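Local coordinates for putative major capsid protein (Cafeteriavirus-dependent mavirus, PDB 6G44), which probably builds the icosahedral shell of the virophage, its double jelly-roll subunits associating in threes as capsomers, at residues Leu98-Asn104 / Val202-Val207; Ser106-Ala110 / Leu232-Lys237; Pro162-Gly166 / Met174-Cys180; Asp149-Ile154 / Ala349-Leu353; Ser121-Leu126 / Leu206-Pro210. One frame throughout, in Å; residues are numbered along the deposited sequence.

Interaction 1: Leu98-Asn104 / Val202-Val207; sequences LKSFPVN and VDEALV
Glu204 OE2 is gripped by two groups of Asn104: the backbone N at 3.0 Å and the side-chain ND2 at 2.8 Å from OE2. ND2 uses the anti lone pair, while the backbone N-H comes from above the carboxylate plane, 49° out of it. The other oxygen, OE1, takes a weak bond from Val103 N and also accepts from Ser143 OG, and Pro102 CD lies 3.2 Å from it. With CG anti to the backbone N (chi1 -180°) and an extended chain beyond, Glu204 reaches from strand 195-205 to the turn at 102-104, where two successive backbone N-H groups face its carboxylate.

Asn104 uses its whole amide. Asn104 ND2 donates to Ala205 O at 2.8 Å, nearly straight and in the amide plane, and on the other side of the group its OD1 accepts from Val207 N at 2.9 Å. One side chain thus bonds to both the strand end and the turn after it.

Apolar contacts flank this network. Val103 runs counter to the stem of Glu204 and its CG2 meets Val202 CG1 at 3.9 Å, while Leu98 CD1 presses on Val202 CG2 at a tight 3.5 Å. All the touching residues are buried, so the carboxylate is enclosed but well supplied with donors; these N-H groups would probably favour its ionised form.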
# COMPACT_ATOMS: atom_id res chain seq x y z
N LEU C 98 -17.74 1.01 15.13
CA LEU C 98 -17.11 1.80 16.15
C LEU C 98 -16.41 3.03 15.58
O LEU C 98 -15.99 3.03 14.41
CB LEU C 98 -16.11 0.95 16.96
CG LEU C 98 -16.68 -0.28 17.65
CD1 LEU C 98 -15.59 -1.10 18.30
CD2 LEU C 98 -17.75 0.07 18.67
N LYS C 99 -16.30 4.07 16.40
CA LYS C 99 -15.52 5.26 16.06
C LYS C 99 -14.04 4.91 16.01
O LYS C 99 -13.64 3.85 16.51
CB LYS C 99 -15.82 6.42 17.02
CG LYS C 99 -17.26 6.91 16.87
CD LYS C 99 -17.52 8.16 17.67
CE LYS C 99 -18.94 8.67 17.48
NZ LYS C 99 -19.14 9.94 18.21
N SER C 100 -13.23 5.76 15.38
CA SER C 100 -11.78 5.56 15.28
C SER C 100 -11.13 5.52 16.67
O SER C 100 -11.35 6.42 17.46
CB SER C 100 -11.17 6.69 14.44
OG SER C 100 -11.81 6.77 13.16
N PHE C 101 -10.32 4.52 16.94
CA PHE C 101 -9.56 4.42 18.21
C PHE C 101 -10.50 4.52 19.43
O PHE C 101 -10.34 5.41 20.27
CB PHE C 101 -8.41 5.44 18.28
CG PHE C 101 -7.57 5.43 17.04
CD1 PHE C 101 -6.61 4.47 16.89
CD2 PHE C 101 -7.82 6.30 15.99
CE1 PHE C 101 -5.88 4.36 15.74
CE2 PHE C 101 -7.10 6.18 14.80
CZ PHE C 101 -6.14 5.21 14.68
N PRO C 102 -11.47 3.62 19.47
CA PRO C 102 -12.55 3.79 20.49
C PRO C 102 -12.09 3.66 21.93
O PRO C 102 -12.73 4.24 22.82
CB PRO C 102 -13.55 2.70 20.12
CG PRO C 102 -12.71 1.65 19.47
CD PRO C 102 -11.68 2.40 18.67
N VAL C 103 -11.02 2.92 22.18
CA VAL C 103 -10.49 2.82 23.54
C VAL C 103 -9.85 4.13 23.94
O VAL C 103 -10.19 4.70 24.98
CB VAL C 103 -9.55 1.63 23.74
CG1 VAL C 103 -8.83 1.66 25.09
CG2 VAL C 103 -10.33 0.33 23.54
N ASN C 104 -8.92 4.64 23.15
CA ASN C 104 -8.26 5.90 23.54
C ASN C 104 -9.21 7.11 23.49
O ASN C 104 -9.05 8.04 24.31
CB ASN C 104 -6.96 6.11 22.74
CG ASN C 104 -5.88 5.17 23.18
OD1 ASN C 104 -5.25 5.39 24.21
ND2 ASN C 104 -5.64 4.09 22.39
N VAL C 202 -12.75 -5.25 21.98
CA VAL C 202 -11.67 -4.46 21.31
C VAL C 202 -10.41 -4.52 22.15
O VAL C 202 -10.48 -4.25 23.37
CB VAL C 202 -12.08 -2.99 21.14
CG1 VAL C 202 -10.93 -2.14 20.59
CG2 VAL C 202 -13.31 -2.90 20.25
N ASP C 203 -9.27 -4.81 21.52
CA ASP C 203 -7.94 -4.88 22.18
C ASP C 203 -7.09 -3.80 21.50
O ASP C 203 -6.66 -4.00 20.35
CB ASP C 203 -7.36 -6.30 21.98
CG ASP C 203 -6.00 -6.53 22.63
OD1 ASP C 203 -5.27 -5.56 22.86
OD2 ASP C 203 -5.65 -7.73 22.89
N GLU C 204 -6.84 -2.70 22.19
CA GLU C 204 -6.20 -1.49 21.63
C GLU C 204 -5.02 -1.05 22.51
O GLU C 204 -5.11 -1.09 23.75
CB GLU C 204 -7.27 -0.39 21.53
CG GLU C 204 -6.80 0.94 20.96
CD GLU C 204 -7.95 1.87 20.60
OE1 GLU C 204 -8.97 1.38 20.06
OE2 GLU C 204 -7.83 3.10 20.87
N ALA C 205 -3.89 -0.67 21.91
CA ALA C 205 -2.76 -0.16 22.65
C ALA C 205 -3.14 1.12 23.39
O ALA C 205 -3.80 2.00 22.81
CB ALA C 205 -1.59 0.11 21.72
N LEU C 206 -2.73 1.24 24.66
CA LEU C 206 -2.93 2.49 25.39
C LEU C 206 -1.96 3.56 24.93
O LEU C 206 -0.75 3.31 24.94
CB LEU C 206 -2.72 2.24 26.88
CG LEU C 206 -2.87 3.45 27.81
CD1 LEU C 206 -4.22 4.13 27.70
CD2 LEU C 206 -2.62 3.00 29.25
N VAL C 207 -2.48 4.75 24.57
CA VAL C 207 -1.67 5.90 24.17
C VAL C 207 -1.57 6.85 25.35
O VAL C 207 -2.41 7.74 25.55
CB VAL C 207 -2.30 6.58 22.94
CG1 VAL C 207 -1.53 7.82 22.51
CG2 VAL C 207 -2.36 5.57 21.81

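Interaction 2: Ser106-Ala110 / Leu232-Lys237; sequences SIPVA and LDGQFK
Ser106 CB sits over one face of the Phe236 ring, a CH-pi contact 3.8 Å from the ring centroid and shifted toward the CD2 rim. Ile107 reaches the same ring obliquely, CG1 lying 3.9 Å from Phe236 CZ, and its other branch, CG2, leans on Leu232 CD2. Leu232 CD2 also meets Ala110 CB at 4.0 Å, so Leu232, Ile107 and Ala110 form a continuous apolar patch. Elsewhere Pro108 lies across Asp233 and Gln235, its CG 3.5 Å from Asp233 OD2 and its CD against Gln235 CG.

Two backbone bonds set this spacing: Gln235 N to Ser106 O at 2.7 Å, and Asp233 N to Val109 O at 3.0 Å. Between them the loop carries Pro108 without a backbone bond to strand 222-235. A bent Gln235 chain (chi2 -68°) folds the amide back to Asp233, where Gln235 NE2 donates to Asp233 OD1 at 3.2 Å, an almost straight bond on the syn side. Ser106 OG bonds to Pro102 O, tying the residue to the preceding turn, and Phe236 is the centre of an inverse gamma turn that leads into helix 238-241.

Ala110 and Leu232 are an antiparallel non-hydrogen-bonded pair, the point at which the incoming chain joins strand 222-235 as strand 110-114. Such antiparallel pairing belongs to the beta sheets of a jelly-roll domain, here entered by way of an irregular loop.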
# COMPACT_ATOMS: atom_id res chain seq x y z
N SER C 106 -12.06 7.08 24.61
CA SER C 106 -12.85 6.93 25.85
C SER C 106 -12.04 7.28 27.10
O SER C 106 -12.55 7.06 28.21
CB SER C 106 -13.36 5.51 25.95
OG SER C 106 -14.30 5.24 24.92
N ILE C 107 -10.81 7.77 26.98
CA ILE C 107 -9.97 8.03 28.16
C ILE C 107 -9.45 9.46 28.11
O ILE C 107 -8.43 9.75 27.49
CB ILE C 107 -8.81 7.03 28.28
CG1 ILE C 107 -9.27 5.57 28.26
CG2 ILE C 107 -7.99 7.34 29.53
CD1 ILE C 107 -8.16 4.57 27.96
N PRO C 108 -10.14 10.39 28.78
CA PRO C 108 -9.67 11.77 28.74
C PRO C 108 -8.37 12.06 29.46
O PRO C 108 -7.62 12.94 29.05
CB PRO C 108 -10.81 12.57 29.37
CG PRO C 108 -11.96 11.68 29.43
CD PRO C 108 -11.51 10.27 29.30
N VAL C 109 -8.11 11.30 30.52
CA VAL C 109 -6.89 11.46 31.30
C VAL C 109 -6.48 10.09 31.85
O VAL C 109 -7.34 9.25 32.19
CB VAL C 109 -7.05 12.54 32.40
CG1 VAL C 109 -8.24 12.25 33.30
CG2 VAL C 109 -5.76 12.68 33.20
N ALA C 110 -5.17 9.86 31.84
CA ALA C 110 -4.57 8.66 32.38
C ALA C 110 -3.37 9.06 33.23
O ALA C 110 -2.65 10.03 32.92
CB ALA C 110 -4.15 7.74 31.24
N LEU C 232 -7.17 5.17 35.02
CA LEU C 232 -7.90 5.72 33.84
C LEU C 232 -9.15 6.46 34.29
O LEU C 232 -9.91 5.97 35.13
CB LEU C 232 -8.33 4.60 32.92
CG LEU C 232 -7.25 3.61 32.49
CD1 LEU C 232 -7.86 2.49 31.66
CD2 LEU C 232 -6.15 4.31 31.73
N ASP C 233 -9.38 7.63 33.68
CA ASP C 233 -10.70 8.27 33.75
C ASP C 233 -11.54 7.56 32.69
O ASP C 233 -11.45 7.92 31.50
CB ASP C 233 -10.58 9.77 33.50
CG ASP C 233 -11.92 10.49 33.35
OD1 ASP C 233 -12.96 9.94 33.68
OD2 ASP C 233 -11.84 11.65 32.88
N GLY C 234 -12.27 6.54 33.07
CA GLY C 234 -13.04 5.73 32.13
C GLY C 234 -14.27 6.45 31.60
O GLY C 234 -15.15 6.83 32.37
N GLN C 235 -14.30 6.71 30.30
CA GLN C 235 -15.45 7.32 29.63
C GLN C 235 -15.84 6.47 28.43
O GLN C 235 -15.97 7.00 27.31
CB GLN C 235 -15.17 8.77 29.24
CG GLN C 235 -14.90 9.70 30.39
CD GLN C 235 -16.13 9.94 31.25
OE1 GLN C 235 -17.27 9.88 30.76
NE2 GLN C 235 -15.91 10.15 32.54
N PHE C 236 -16.02 5.18 28.67
CA PHE C 236 -16.38 4.15 27.65
C PHE C 236 -17.89 4.19 27.45
O PHE C 236 -18.62 3.25 27.79
CB PHE C 236 -15.90 2.78 28.06
CG PHE C 236 -14.42 2.70 28.23
CD1 PHE C 236 -13.79 2.97 29.44
CD2 PHE C 236 -13.61 2.36 27.14
CE1 PHE C 236 -12.43 2.89 29.58
CE2 PHE C 236 -12.24 2.29 27.29
CZ PHE C 236 -11.64 2.54 28.50
N LYS C 237 -18.30 5.30 26.87
CA LYS C 237 -19.71 5.61 26.69
C LYS C 237 -20.01 5.70 25.23
O LYS C 237 -19.10 5.81 24.41
CB LYS C 237 -20.04 6.91 27.40
CG LYS C 237 -19.42 8.16 26.84
CD LYS C 237 -19.60 9.28 27.85
CE LYS C 237 -19.25 10.60 27.22
NZ LYS C 237 -19.17 11.67 28.25

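Interaction 3: Pro162-Gly166 / Met174-Cys180; sequences PYRQG and MSRGLGC. With SO4 (sulfate ion), chain K.
Arg176 and Pro162 bury the most surface here, and their side chains lie side by side. The pyrrolidine ring rests over one face of the guanidinium, Pro162 CB being 3.6 Å from Arg176 NH1. At the guanidinium edge Arg176 NH2 donates in plane to Tyr163 OH at 3.0 Å, with the tyrosine ring almost perpendicular to the guanidinium (87°). NE bonds to Leu98 O and NH1 to Asp147 O, and NH2 also makes a salt bridge to Asp149. The backbones meet as well, Arg176 N donating to Pro162 O at 2.8 Å.

Both segments belong to the long irregular excursion between helix 136-142 and strand 183-186, and the contact folds this loop back on itself. Ser175 forms an ST turn, OG accepting from Gly177 N while donating to Arg164 O at 2.8 Å. Further along, Gly166 N binds Leu178 O at 3.1 Å, and a water joins Tyr163 O to Leu178 N.

Tight backbone contact accompanies the glycines, Gly166 CA lying 3.2 Å from Gly179 O. Arg164, whose NH2 bonds to Glu168 O, also meets a sulfate, probably from the crystallisation liquor, its NH1 lying 3.0 Å from sulfate O2; Arg164 of the second subunit holds the same ion.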
# COMPACT_ATOMS: atom_id res chain seq x y z
N PRO C 162 -16.82 3.40 6.40
CA PRO C 162 -16.06 2.58 7.35
C PRO C 162 -16.94 1.57 8.10
O PRO C 162 -16.41 0.69 8.75
CB PRO C 162 -15.47 3.60 8.31
CG PRO C 162 -16.45 4.70 8.31
CD PRO C 162 -16.97 4.78 6.91
N TYR C 163 -18.27 1.65 7.96
CA TYR C 163 -19.12 0.61 8.57
C TYR C 163 -19.48 -0.52 7.64
O TYR C 163 -20.24 -1.40 8.01
CB TYR C 163 -20.34 1.24 9.28
CG TYR C 163 -19.92 2.34 10.23
CD1 TYR C 163 -18.82 2.20 11.09
CD2 TYR C 163 -20.61 3.56 10.28
CE1 TYR C 163 -18.39 3.23 11.90
CE2 TYR C 163 -20.20 4.59 11.11
CZ TYR C 163 -19.09 4.43 11.92
OH TYR C 163 -18.60 5.42 12.74
N ARG C 164 -18.79 -0.59 6.49
CA ARG C 164 -18.94 -1.75 5.63
C ARG C 164 -18.34 -2.90 6.51
O ARG C 164 -17.27 -2.80 7.12
CB ARG C 164 -18.02 -1.61 4.40
CG ARG C 164 -18.70 -0.81 3.28
CD ARG C 164 -17.77 -0.24 2.20
NE ARG C 164 -17.24 -1.30 1.33
CZ ARG C 164 -16.31 -1.16 0.39
NH1 ARG C 164 -15.75 0.02 0.11
NH2 ARG C 164 -15.91 -2.22 -0.29
N GLN C 165 -19.09 -3.99 6.52
CA GLN C 165 -18.63 -5.18 7.24
C GLN C 165 -17.49 -5.85 6.48
O GLN C 165 -17.13 -5.44 5.37
CB GLN C 165 -19.78 -6.10 7.52
CG GLN C 165 -20.48 -6.72 6.38
CD GLN C 165 -21.60 -7.65 6.90
OE1 GLN C 165 -21.71 -8.77 6.47
NE2 GLN C 165 -22.45 -7.13 7.79
N GLY C 166 -16.86 -6.83 7.13
CA GLY C 166 -15.73 -7.53 6.52
C GLY C 166 -16.00 -8.12 5.15
O GLY C 166 -15.22 -7.99 4.24
N MET C 174 -9.61 -0.36 6.03
CA MET C 174 -10.60 0.67 5.71
C MET C 174 -11.82 0.59 6.62
O MET C 174 -12.63 1.52 6.67
CB MET C 174 -11.12 0.50 4.27
CG MET C 174 -10.06 0.69 3.19
SD MET C 174 -9.46 2.38 3.19
CE MET C 174 -7.95 2.17 4.11
N SER C 175 -11.96 -0.55 7.30
CA SER C 175 -13.21 -0.84 8.01
C SER C 175 -13.13 -0.71 9.53
O SER C 175 -12.22 -1.26 10.17
CB SER C 175 -13.66 -2.27 7.67
OG SER C 175 -14.85 -2.61 8.42
N ARG C 176 -14.12 -0.01 10.11
CA ARG C 176 -14.44 -0.04 11.55
C ARG C 176 -15.76 -0.77 11.80
O ARG C 176 -16.37 -0.62 12.88
CB ARG C 176 -14.52 1.39 12.08
CG ARG C 176 -13.30 2.25 11.80
CD ARG C 176 -13.26 3.55 12.61
NE ARG C 176 -14.49 4.35 12.49
CZ ARG C 176 -14.71 5.36 11.63
NH1 ARG C 176 -13.79 5.74 10.74
NH2 ARG C 176 -15.89 5.96 11.62
N GLY C 177 -16.16 -1.59 10.84
CA GLY C 177 -17.46 -2.25 10.86
C GLY C 177 -17.40 -3.61 11.50
O GLY C 177 -16.34 -4.06 11.96
N LEU C 178 -18.54 -4.27 11.49
CA LEU C 178 -18.66 -5.59 12.12
C LEU C 178 -17.99 -6.65 11.27
O LEU C 178 -17.85 -6.48 10.05
CB LEU C 178 -20.12 -5.93 12.35
CG LEU C 178 -20.92 -4.88 13.13
CD1 LEU C 178 -22.40 -5.29 13.19
CD2 LEU C 178 -20.32 -4.62 14.49
N GLY C 179 -17.54 -7.73 11.88
CA GLY C 179 -17.09 -8.88 11.10
C GLY C 179 -15.82 -8.62 10.30
O GLY C 179 -15.65 -9.20 9.25
N CYS C 180 -14.96 -7.74 10.78
CA CYS C 180 -13.74 -7.40 10.02
C CYS C 180 -12.48 -7.46 10.89
O CYS C 180 -11.71 -8.43 10.78
CB CYS C 180 -13.89 -6.05 9.33
SG CYS C 180 -12.58 -5.79 8.07
S SO4 K . -14.26 -0.87 -3.55
O1 SO4 K . -15.63 -0.87 -4.12
O2 SO4 K . -14.15 0.12 -2.43
O3 SO4 K . -13.32 -0.52 -4.65
O4 SO4 K . -14.02 -2.26 -3.04
O HOH W 1 -20.80 -3.06 10.10

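Interaction 4: Asp149-Ile154 / Ala349-Leu353; sequences DEYNKI and APDQL. With GOL (glycerol), chain B.
Pro350 makes the apolar contact, its ring turned toward the 149-154 loop. Pro350 CG meets Ile154 CD1 at 3.8 Å, the two side chains crossing at a slant. Most of the other close neighbours of the ring are oxygens: Pro350 CB lies 3.3 Å from Asp149 OD2 and approaches Tyr151 O, while CD lies beside Asn152 O.

A single direct hydrogen bond joins the segments. Asn152 ND2 donates to Gln352 OE1 at 2.9 Å, arriving in the carbonyl plane, with the two amides turned 65° against each other. Asn152 CG lies between its backbone N and carbonyl carbon (chi1 76°), which points the amide at Gln352, and Gln352 bends at chi2 (75°) to bring its own amide round. The other end of each amide is held too, Gln352 NE2 by Leu353 O at 2.9 Å and Asn152 OD1 by Phe420 N.

Bound molecules come next. A water donates to both Asn152 O and Pro350 O. A glycerol, probably from the crystallisation liquor, occupies the site beside Asp149: its O2 donates to Asp149 OD2 at 2.7 Å and accepts from Asp351 N at 3.0 Å, and its O1 takes the N-H of Asp149.

Asp351 forms a salt bridge with Arg105. The junction thus joins a loop of the first half of the chain to one in the V20 C-terminal family region. Apart from the amide pair, the protein's own polar link is a single water, and both carboxylates are probably kept ionised by arginines, Asp149 by Arg176 and Asp351 by Arg105.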
# COMPACT_ATOMS: atom_id res chain seq x y z
N ASP C 149 -12.15 9.11 9.50
CA ASP C 149 -13.20 9.65 8.64
C ASP C 149 -12.69 10.80 7.78
O ASP C 149 -11.98 11.71 8.25
CB ASP C 149 -14.35 10.22 9.46
CG ASP C 149 -15.11 9.16 10.24
OD1 ASP C 149 -15.24 8.04 9.77
OD2 ASP C 149 -15.62 9.51 11.33
N GLU C 150 -13.07 10.78 6.50
CA GLU C 150 -12.73 11.86 5.59
C GLU C 150 -13.78 12.94 5.52
O GLU C 150 -13.44 14.09 5.25
CB GLU C 150 -12.48 11.29 4.19
CG GLU C 150 -11.29 10.33 4.12
CD GLU C 150 -11.60 8.87 4.44
OE1 GLU C 150 -12.78 8.55 4.74
OE2 GLU C 150 -10.64 8.06 4.39
N TYR C 151 -15.05 12.54 5.70
CA TYR C 151 -16.19 13.45 5.53
C TYR C 151 -17.04 13.47 6.81
O TYR C 151 -16.91 12.59 7.67
CB TYR C 151 -17.01 13.12 4.29
CG TYR C 151 -16.14 12.99 3.06
CD1 TYR C 151 -15.60 14.11 2.44
CD2 TYR C 151 -15.77 11.76 2.57
CE1 TYR C 151 -14.76 13.98 1.36
CE2 TYR C 151 -14.91 11.62 1.49
CZ TYR C 151 -14.40 12.74 0.90
OH TYR C 151 -13.53 12.58 -0.16
N ASN C 152 -17.94 14.43 6.89
CA ASN C 152 -18.70 14.65 8.11
C ASN C 152 -19.99 13.82 8.20
O ASN C 152 -20.72 13.96 9.19
CB ASN C 152 -18.96 16.14 8.31
CG ASN C 152 -20.04 16.69 7.40
OD1 ASN C 152 -20.38 16.13 6.37
ND2 ASN C 152 -20.56 17.86 7.79
N LYS C 153 -20.28 13.00 7.19
CA LYS C 153 -21.39 12.06 7.20
C LYS C 153 -20.96 10.76 6.56
O LYS C 153 -20.13 10.74 5.62
CB LYS C 153 -22.57 12.57 6.39
CG LYS C 153 -23.23 13.83 6.91
CD LYS C 153 -24.54 14.01 6.19
CE LYS C 153 -25.26 15.28 6.58
NZ LYS C 153 -25.90 15.74 5.33
N ILE C 154 -21.54 9.66 7.04
CA ILE C 154 -21.29 8.32 6.53
C ILE C 154 -22.63 7.74 6.12
O ILE C 154 -23.60 7.83 6.89
CB ILE C 154 -20.66 7.43 7.63
CG1 ILE C 154 -19.26 7.92 7.97
CG2 ILE C 154 -20.65 5.97 7.21
CD1 ILE C 154 -18.74 7.43 9.32
N ALA C 349 -21.98 10.35 14.97
CA ALA C 349 -21.48 10.80 13.66
C ALA C 349 -20.02 11.18 13.73
O ALA C 349 -19.44 11.29 14.81
CB ALA C 349 -22.29 12.01 13.22
N PRO C 350 -19.38 11.38 12.56
CA PRO C 350 -18.00 11.86 12.56
C PRO C 350 -17.80 13.16 13.31
O PRO C 350 -18.68 14.03 13.35
CB PRO C 350 -17.73 12.07 11.07
CG PRO C 350 -18.62 11.08 10.38
CD PRO C 350 -19.87 11.17 11.19
N ASP C 351 -16.64 13.30 13.93
CA ASP C 351 -16.25 14.59 14.52
C ASP C 351 -16.11 15.66 13.43
O ASP C 351 -15.68 15.38 12.32
CB ASP C 351 -14.94 14.47 15.32
CG ASP C 351 -15.14 13.88 16.71
OD1 ASP C 351 -16.26 13.88 17.23
OD2 ASP C 351 -14.10 13.53 17.32
N GLN C 352 -16.48 16.89 13.77
CA GLN C 352 -16.43 18.00 12.85
C GLN C 352 -15.36 19.02 13.24
O GLN C 352 -15.33 19.53 14.37
CB GLN C 352 -17.78 18.70 12.84
CG GLN C 352 -17.87 19.86 11.86
CD GLN C 352 -17.99 19.36 10.44
OE1 GLN C 352 -19.06 18.88 10.04
NE2 GLN C 352 -16.90 19.41 9.69
N LEU C 353 -14.49 19.32 12.28
CA LEU C 353 -13.54 20.40 12.36
C LEU C 353 -13.93 21.40 11.28
O LEU C 353 -14.69 21.09 10.36
CB LEU C 353 -12.12 19.92 12.12
CG LEU C 353 -11.65 18.72 12.94
CD1 LEU C 353 -10.26 18.27 12.49
CD2 LEU C 353 -11.61 19.03 14.44
C1 GOL B . -12.37 10.24 13.26
O1 GOL B . -12.59 9.17 12.35
C2 GOL B . -13.63 10.57 14.09
O2 GOL B . -14.66 11.17 13.26
C3 GOL B . -14.08 9.39 15.00
O3 GOL B . -14.52 8.18 14.34
O HOH W 2 -20.48 15.18 11.59

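Interaction 5: Ser121-Leu126 / Leu206-Pro210; sequences SYPAQL and LVANP
Pro123 and Leu126 form the apolar centre with Val207. In one of its two conformers Leu126 packs its CD1 against Val207 CG1 at 3.8 Å, the two side chains meeting at a slant. Leu126 CG is there anti to the carbonyl carbon (chi1 -83°), which turns the branch toward the 206-210 loop. The proline ring reaches the methyl of Ala208, Pro123 CG to Ala208 CB 4.2 Å, and more loosely Leu206 CD1.

Between these carbons lies Val207 O, 3.3 Å from Pro123 CB. It is a buried carbonyl with no polar partner in the model, and the helix start places carbon atoms against it.

At the polar edge Ser121 OG lies 3.4 Å from Ala208 CB and accepts a weak bond from Asn209 N, 3.3 Å from OG. A water links the same hydroxyl to Asn209 O. Asn209 itself is anchored away from this contact, its ND2 donating to Pro291 O.

Tyr122 is the N-cap of helix 123-130, so the contact lies where strand 117-121 turns into that helix. Strand 110-114 adjoins Pro123 and Ala208 through Ala110 and Ile112, while strand 286-305 touches Leu126 through Ile293 and Asn209 through Thr290.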
# COMPACT_ATOMS: atom_id res chain seq x y z
N SER C 121 -1.15 12.01 31.37
CA SER C 121 -1.37 12.33 29.95
C SER C 121 -2.83 12.25 29.60
O SER C 121 -3.68 11.91 30.43
CB SER C 121 -0.49 11.43 29.11
OG SER C 121 -0.96 10.14 29.12
N TYR C 122 -3.14 12.57 28.34
CA TYR C 122 -4.52 12.80 27.92
C TYR C 122 -4.78 12.00 26.64
O TYR C 122 -4.67 12.56 25.52
CB TYR C 122 -4.71 14.30 27.73
CG TYR C 122 -4.37 15.04 28.99
CD1 TYR C 122 -5.27 15.12 30.02
CD2 TYR C 122 -3.11 15.61 29.16
CE1 TYR C 122 -4.94 15.76 31.22
CE2 TYR C 122 -2.76 16.23 30.35
CZ TYR C 122 -3.69 16.31 31.36
OH TYR C 122 -3.32 16.96 32.53
N PRO C 123 -5.10 10.71 26.77
CA PRO C 123 -5.15 9.85 25.58
C PRO C 123 -6.13 10.31 24.51
O PRO C 123 -5.82 10.22 23.31
CB PRO C 123 -5.55 8.50 26.18
CG PRO C 123 -4.96 8.51 27.56
CD PRO C 123 -5.19 9.92 28.03
N ALA C 124 -7.33 10.76 24.88
CA ALA C 124 -8.33 11.16 23.87
C ALA C 124 -7.79 12.36 23.08
O ALA C 124 -7.97 12.42 21.86
CB ALA C 124 -9.65 11.50 24.54
N GLN C 125 -7.18 13.32 23.76
CA GLN C 125 -6.59 14.49 23.11
C GLN C 125 -5.41 14.06 22.21
O GLN C 125 -5.27 14.56 21.07
CB GLN C 125 -6.15 15.50 24.20
CG GLN C 125 -5.51 16.77 23.73
CD GLN C 125 -5.14 17.64 24.92
OE1 GLN C 125 -4.13 17.39 25.58
NE2 GLN C 125 -5.95 18.67 25.18
N LEU C 126 -4.59 13.13 22.69
CA LEU C 126 -3.39 12.65 21.99
C LEU C 126 -3.79 11.95 20.70
O LEU C 126 -3.26 12.26 19.63
CB LEU C 126 -2.54 11.67 22.84
CG LEU C 126 -1.50 12.06 23.90
CD1 LEU C 126 -1.15 10.85 24.74
CD2 LEU C 126 -0.24 12.62 23.26
N LEU C 206 -2.73 1.24 24.66
CA LEU C 206 -2.93 2.49 25.39
C LEU C 206 -1.96 3.56 24.93
O LEU C 206 -0.75 3.31 24.94
CB LEU C 206 -2.72 2.24 26.88
CG LEU C 206 -2.87 3.45 27.81
CD1 LEU C 206 -4.22 4.13 27.70
CD2 LEU C 206 -2.62 3.00 29.25
N VAL C 207 -2.48 4.75 24.57
CA VAL C 207 -1.67 5.90 24.17
C VAL C 207 -1.57 6.85 25.35
O VAL C 207 -2.41 7.74 25.55
CB VAL C 207 -2.30 6.58 22.94
CG1 VAL C 207 -1.53 7.82 22.51
CG2 VAL C 207 -2.36 5.57 21.81
N ALA C 208 -0.57 6.61 26.19
CA ALA C 208 -0.39 7.38 27.45
C ALA C 208 1.06 7.32 27.85
O ALA C 208 1.60 6.23 27.96
CB ALA C 208 -1.27 6.82 28.54
N ASN C 209 1.68 8.46 28.11
CA ASN C 209 3.10 8.44 28.52
C ASN C 209 3.31 7.50 29.74
O ASN C 209 2.48 7.54 30.66
CB ASN C 209 3.58 9.84 28.86
CG ASN C 209 3.58 10.80 27.67
OD1 ASN C 209 2.56 10.94 26.98
ND2 ASN C 209 4.70 11.46 27.44
N PRO C 210 4.34 6.65 29.76
CA PRO C 210 5.45 6.54 28.81
C PRO C 210 5.32 5.37 27.82
O PRO C 210 6.35 4.89 27.31
CB PRO C 210 6.62 6.27 29.75
CG PRO C 210 6.00 5.36 30.77
CD PRO C 210 4.59 5.84 30.97
O HOH W 3 0.18 8.87 31.25

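How the interactions relate
From the N terminus, 98-104 is met first and closes on 202-207 in interaction 1. The next segment, 106-110, pairs with 232-237 in interaction 2, crossing interaction 1; 121-126 then returns to 206-210 in interaction 5, which lies within the span of interaction 2 and shares Leu206 and Val207 with interaction 1. Backbone bonds of Ala110 with Ser121 and Ile107 with Ala124 join interactions 2 and 5. Interaction 3, the shortest loop, falls within the spans of all the others. Interaction 4 crosses interactions 1, 2 and 5, linking the excursion before strand 183-186 to the later half; Arg176 and Asp149 connect interactions 3 and 4.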